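Long-range contact in MHP1 (Microbacterium liquefaciens, PDB 2JLN), which imports 5-aryl-substituted hydantoins across the cell membrane in a sodium-dependent manner, with a preference for indolylmethyl and benzyl hydantoins: residues Arg95-Pro106 with Tyr401-Leu412. Sequence-based numbering, arbitrary orientation.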
# COMPACT_ATOMS: atom_id res chain seq x y z
N ARG A 95 7.54 9.07 -14.72
CA ARG A 95 7.88 9.72 -15.97
C ARG A 95 9.36 9.63 -16.22
O ARG A 95 9.80 9.68 -17.35
CB ARG A 95 7.45 11.17 -15.93
CG ARG A 95 5.96 11.32 -16.06
CD ARG A 95 5.49 12.72 -15.82
NE ARG A 95 4.05 12.76 -15.71
CZ ARG A 95 3.35 13.84 -15.44
NH1 ARG A 95 3.97 14.99 -15.25
NH2 ARG A 95 2.03 13.79 -15.36
N MET A 96 10.11 9.47 -15.16
CA MET A 96 11.56 9.46 -15.24
C MET A 96 12.12 8.29 -16.08
O MET A 96 12.65 8.52 -17.16
CB MET A 96 12.12 9.49 -13.81
CG MET A 96 13.29 10.44 -13.59
SD MET A 96 13.15 11.49 -12.11
CE MET A 96 12.38 10.42 -10.87
N PRO A 97 12.02 7.04 -15.59
CA PRO A 97 12.62 5.96 -16.39
C PRO A 97 11.79 5.58 -17.62
O PRO A 97 12.33 5.48 -18.71
CB PRO A 97 12.66 4.79 -15.39
CG PRO A 97 11.51 5.05 -14.50
CD PRO A 97 11.57 6.55 -14.28
N PHE A 98 10.49 5.36 -17.45
CA PHE A 98 9.61 5.15 -18.60
C PHE A 98 9.38 6.54 -19.17
O PHE A 98 9.89 7.51 -18.61
CB PHE A 98 8.33 4.47 -18.17
CG PHE A 98 8.57 3.27 -17.29
CD1 PHE A 98 8.41 3.35 -15.93
CD2 PHE A 98 9.02 2.09 -17.83
CE1 PHE A 98 8.65 2.27 -15.13
CE2 PHE A 98 9.28 1.00 -17.03
CZ PHE A 98 9.10 1.09 -15.68
N GLY A 99 8.64 6.71 -20.26
CA GLY A 99 8.48 8.09 -20.72
C GLY A 99 7.59 9.04 -19.89
O GLY A 99 7.09 8.72 -18.83
N ILE A 100 7.38 10.24 -20.38
CA ILE A 100 6.33 11.09 -19.84
C ILE A 100 4.98 10.46 -20.19
O ILE A 100 4.01 10.68 -19.48
CB ILE A 100 6.45 12.53 -20.40
CG1 ILE A 100 7.57 13.26 -19.67
CG2 ILE A 100 5.13 13.30 -20.33
CD1 ILE A 100 7.72 14.67 -20.03
N ARG A 101 4.92 9.70 -21.28
CA ARG A 101 3.69 9.02 -21.71
C ARG A 101 3.79 7.52 -21.56
O ARG A 101 2.84 6.88 -21.10
CB ARG A 101 3.32 9.37 -23.14
CG ARG A 101 2.63 10.72 -23.26
CD ARG A 101 2.28 11.09 -24.71
NE ARG A 101 2.20 12.54 -24.88
CZ ARG A 101 2.35 13.18 -26.04
NH1 ARG A 101 2.57 12.49 -27.17
NH2 ARG A 101 2.27 14.51 -26.09
N GLY A 102 4.95 6.96 -21.92
CA GLY A 102 5.28 5.56 -21.70
C GLY A 102 5.05 5.03 -20.29
O GLY A 102 4.74 3.85 -20.10
N SER A 103 5.19 5.89 -19.30
CA SER A 103 4.86 5.54 -17.93
C SER A 103 3.40 5.14 -17.77
O SER A 103 3.05 4.40 -16.85
CB SER A 103 5.11 6.74 -17.04
OG SER A 103 4.34 7.83 -17.53
N LEU A 104 2.53 5.64 -18.64
CA LEU A 104 1.11 5.31 -18.55
C LEU A 104 0.78 3.80 -18.62
O LEU A 104 -0.26 3.35 -18.09
CB LEU A 104 0.31 6.11 -19.58
CG LEU A 104 0.09 7.58 -19.17
CD1 LEU A 104 -0.72 8.31 -20.23
CD2 LEU A 104 -0.57 7.69 -17.78
N ILE A 105 1.65 3.00 -19.25
CA ILE A 105 1.47 1.55 -19.36
C ILE A 105 1.54 0.80 -18.02
O ILE A 105 0.50 0.35 -17.55
CB ILE A 105 2.40 0.95 -20.44
CG1 ILE A 105 1.81 1.21 -21.82
CG2 ILE A 105 2.61 -0.53 -20.20
CD1 ILE A 105 2.82 1.58 -22.90
N PRO A 106 2.73 0.70 -17.37
CA PRO A 106 2.75 0.10 -16.03
C PRO A 106 1.83 0.80 -15.03
O PRO A 106 1.22 0.13 -14.22
CB PRO A 106 4.20 0.30 -15.58
CG PRO A 106 4.69 1.43 -16.42
CD PRO A 106 4.08 1.14 -17.75
N TYR A 401 12.76 14.04 -20.45
CA TYR A 401 12.04 12.78 -20.13
C TYR A 401 11.04 12.38 -21.22
O TYR A 401 10.16 11.55 -20.98
CB TYR A 401 11.31 12.89 -18.80
CG TYR A 401 12.23 13.21 -17.65
CD1 TYR A 401 11.95 14.25 -16.77
CD2 TYR A 401 13.41 12.49 -17.46
CE1 TYR A 401 12.80 14.55 -15.73
CE2 TYR A 401 14.27 12.78 -16.42
CZ TYR A 401 13.96 13.82 -15.56
OH TYR A 401 14.81 14.13 -14.52
N THR A 402 11.16 12.98 -22.41
CA THR A 402 10.20 12.74 -23.48
C THR A 402 10.61 11.53 -24.30
O THR A 402 9.75 10.82 -24.80
CB THR A 402 10.01 13.97 -24.40
OG1 THR A 402 9.87 15.16 -23.63
CG2 THR A 402 8.75 13.82 -25.20
N TYR A 403 11.92 11.29 -24.42
CA TYR A 403 12.46 10.20 -25.24
C TYR A 403 11.83 10.17 -26.64
O TYR A 403 11.68 11.21 -27.28
CB TYR A 403 12.29 8.86 -24.54
CG TYR A 403 12.87 8.83 -23.14
CD1 TYR A 403 12.06 9.07 -22.03
CD2 TYR A 403 14.23 8.58 -22.93
CE1 TYR A 403 12.58 9.06 -20.76
CE2 TYR A 403 14.75 8.57 -21.66
CZ TYR A 403 13.92 8.81 -20.58
OH TYR A 403 14.41 8.80 -19.30
N TRP A 404 11.47 8.98 -27.12
CA TRP A 404 10.86 8.85 -28.44
C TRP A 404 9.38 9.24 -28.41
O TRP A 404 8.51 8.41 -28.18
CB TRP A 404 10.99 7.42 -28.99
CG TRP A 404 12.38 7.01 -29.32
CD1 TRP A 404 13.06 7.25 -30.47
CD2 TRP A 404 13.27 6.25 -28.49
NE1 TRP A 404 14.32 6.69 -30.41
CE2 TRP A 404 14.47 6.08 -29.20
CE3 TRP A 404 13.17 5.69 -27.21
CZ2 TRP A 404 15.56 5.40 -28.68
CZ3 TRP A 404 14.26 5.01 -26.70
CH2 TRP A 404 15.43 4.87 -27.43
N ARG A 405 9.10 10.51 -28.63
CA ARG A 405 7.71 10.96 -28.73
C ARG A 405 6.87 10.60 -27.49
O ARG A 405 5.67 10.28 -27.60
CB ARG A 405 7.08 10.39 -30.01
CG ARG A 405 6.40 11.45 -30.88
CD ARG A 405 5.84 10.87 -32.17
NE ARG A 405 4.71 11.65 -32.68
CZ ARG A 405 3.91 11.25 -33.67
NH1 ARG A 405 4.11 10.08 -34.27
NH2 ARG A 405 2.90 12.03 -34.06
N GLY A 406 7.50 10.66 -26.31
CA GLY A 406 6.83 10.45 -25.04
C GLY A 406 7.01 9.09 -24.38
O GLY A 406 6.50 8.86 -23.30
N VAL A 407 7.73 8.17 -25.03
CA VAL A 407 7.84 6.79 -24.54
C VAL A 407 9.24 6.26 -24.62
O VAL A 407 9.89 6.41 -25.64
CB VAL A 407 7.02 5.88 -25.41
CG1 VAL A 407 7.30 4.43 -25.04
CG2 VAL A 407 5.54 6.24 -25.30
N ASN A 408 9.74 5.61 -23.56
CA ASN A 408 11.10 5.08 -23.60
C ASN A 408 11.06 3.59 -23.92
O ASN A 408 11.02 2.77 -23.01
CB ASN A 408 11.83 5.34 -22.27
CG ASN A 408 13.19 4.62 -22.18
OD1 ASN A 408 13.52 3.76 -23.00
ND2 ASN A 408 13.96 4.96 -21.15
N TRP A 409 11.08 3.22 -25.20
CA TRP A 409 10.91 1.81 -25.55
C TRP A 409 11.98 0.90 -24.94
O TRP A 409 11.67 -0.23 -24.61
CB TRP A 409 10.76 1.57 -27.05
CG TRP A 409 9.62 2.35 -27.64
CD1 TRP A 409 9.69 3.56 -28.25
CD2 TRP A 409 8.23 1.97 -27.64
NE1 TRP A 409 8.44 3.97 -28.65
CE2 TRP A 409 7.52 3.01 -28.28
CE3 TRP A 409 7.52 0.87 -27.16
CZ2 TRP A 409 6.14 2.98 -28.45
CZ3 TRP A 409 6.15 0.83 -27.35
CH2 TRP A 409 5.47 1.88 -27.99
N VAL A 410 13.21 1.39 -24.76
CA VAL A 410 14.22 0.52 -24.15
C VAL A 410 13.87 0.10 -22.73
O VAL A 410 14.14 -1.04 -22.35
CB VAL A 410 15.63 1.11 -24.18
CG1 VAL A 410 16.60 0.26 -23.33
CG2 VAL A 410 16.11 1.20 -25.62
N ALA A 411 13.25 1.01 -21.95
CA ALA A 411 12.72 0.70 -20.57
C ALA A 411 11.50 -0.25 -20.49
O ALA A 411 11.48 -1.15 -19.66
CB ALA A 411 12.43 1.98 -19.80
N LEU A 412 10.49 -0.05 -21.35
CA LEU A 412 9.46 -1.07 -21.57
C LEU A 412 10.05 -2.40 -22.06
O LEU A 412 9.45 -3.46 -21.88
CB LEU A 412 8.40 -0.58 -22.56
CG LEU A 412 7.69 0.68 -22.07
CD1 LEU A 412 6.47 1.04 -22.92
CD2 LEU A 412 7.28 0.46 -20.63
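A single carbonyl, Gly406 O, takes the backbone N-H groups of two successive residues. Arg101 N donates at 2.7 Å in the carbonyl plane. Gly102 N, at 2.8 Å, is tilted from that plane but makes the straighter bond. This double grip illustrates how main-chain groups can bind two loops at close range where glycines let them approach. Gly406 sits in a type I' turn from Trp404 to Val407; at its backbone angles (phi 101°, psi -2°) a CB would press against the carbonyl O of Arg405. Gly99 and Gly102 bring their bare CA atoms against the same turn, and Gly99 CA also makes a C-H...O contact with Gly406 O.

Side chains of 401-412 add bonds to carbonyls near the start of 95-106. Tyr403 OH donates to Met96 O at 2.8 Å, approaching almost in line with the carbonyl bond. With CG anti to the backbone N (chi1 171°), the Asn408 amide is carried to Pro97 O, where ND2 makes a weak bond, while OD1 caps the following helix by accepting from Ala411 N at 3.0 Å. One amide thus serves both the contact and a helix start.

Apolar groups flank the polar centre. Met96 runs alongside Tyr401, CG 3.8 Å from ring atom CE2. Its SD makes an oblique Met-aromatic contact, 4.9 Å from the Tyr401 ring centroid; Tyr401 OH is hydrogen-bonded to Ser390 N, outside the two segments. Further along, Leu412 reaches Phe98 CD2 through CD2 and Ile105 CD1 through CD1, while Pro106 covers one face of the Phe98 ring.

Lying far from the sodium site, the contact joins the loops leading into transmembrane helices 3 and 11 of an APC-clan transporter, through a type I' turn packed against glycines and an Asn N-cap starting helix 409-423.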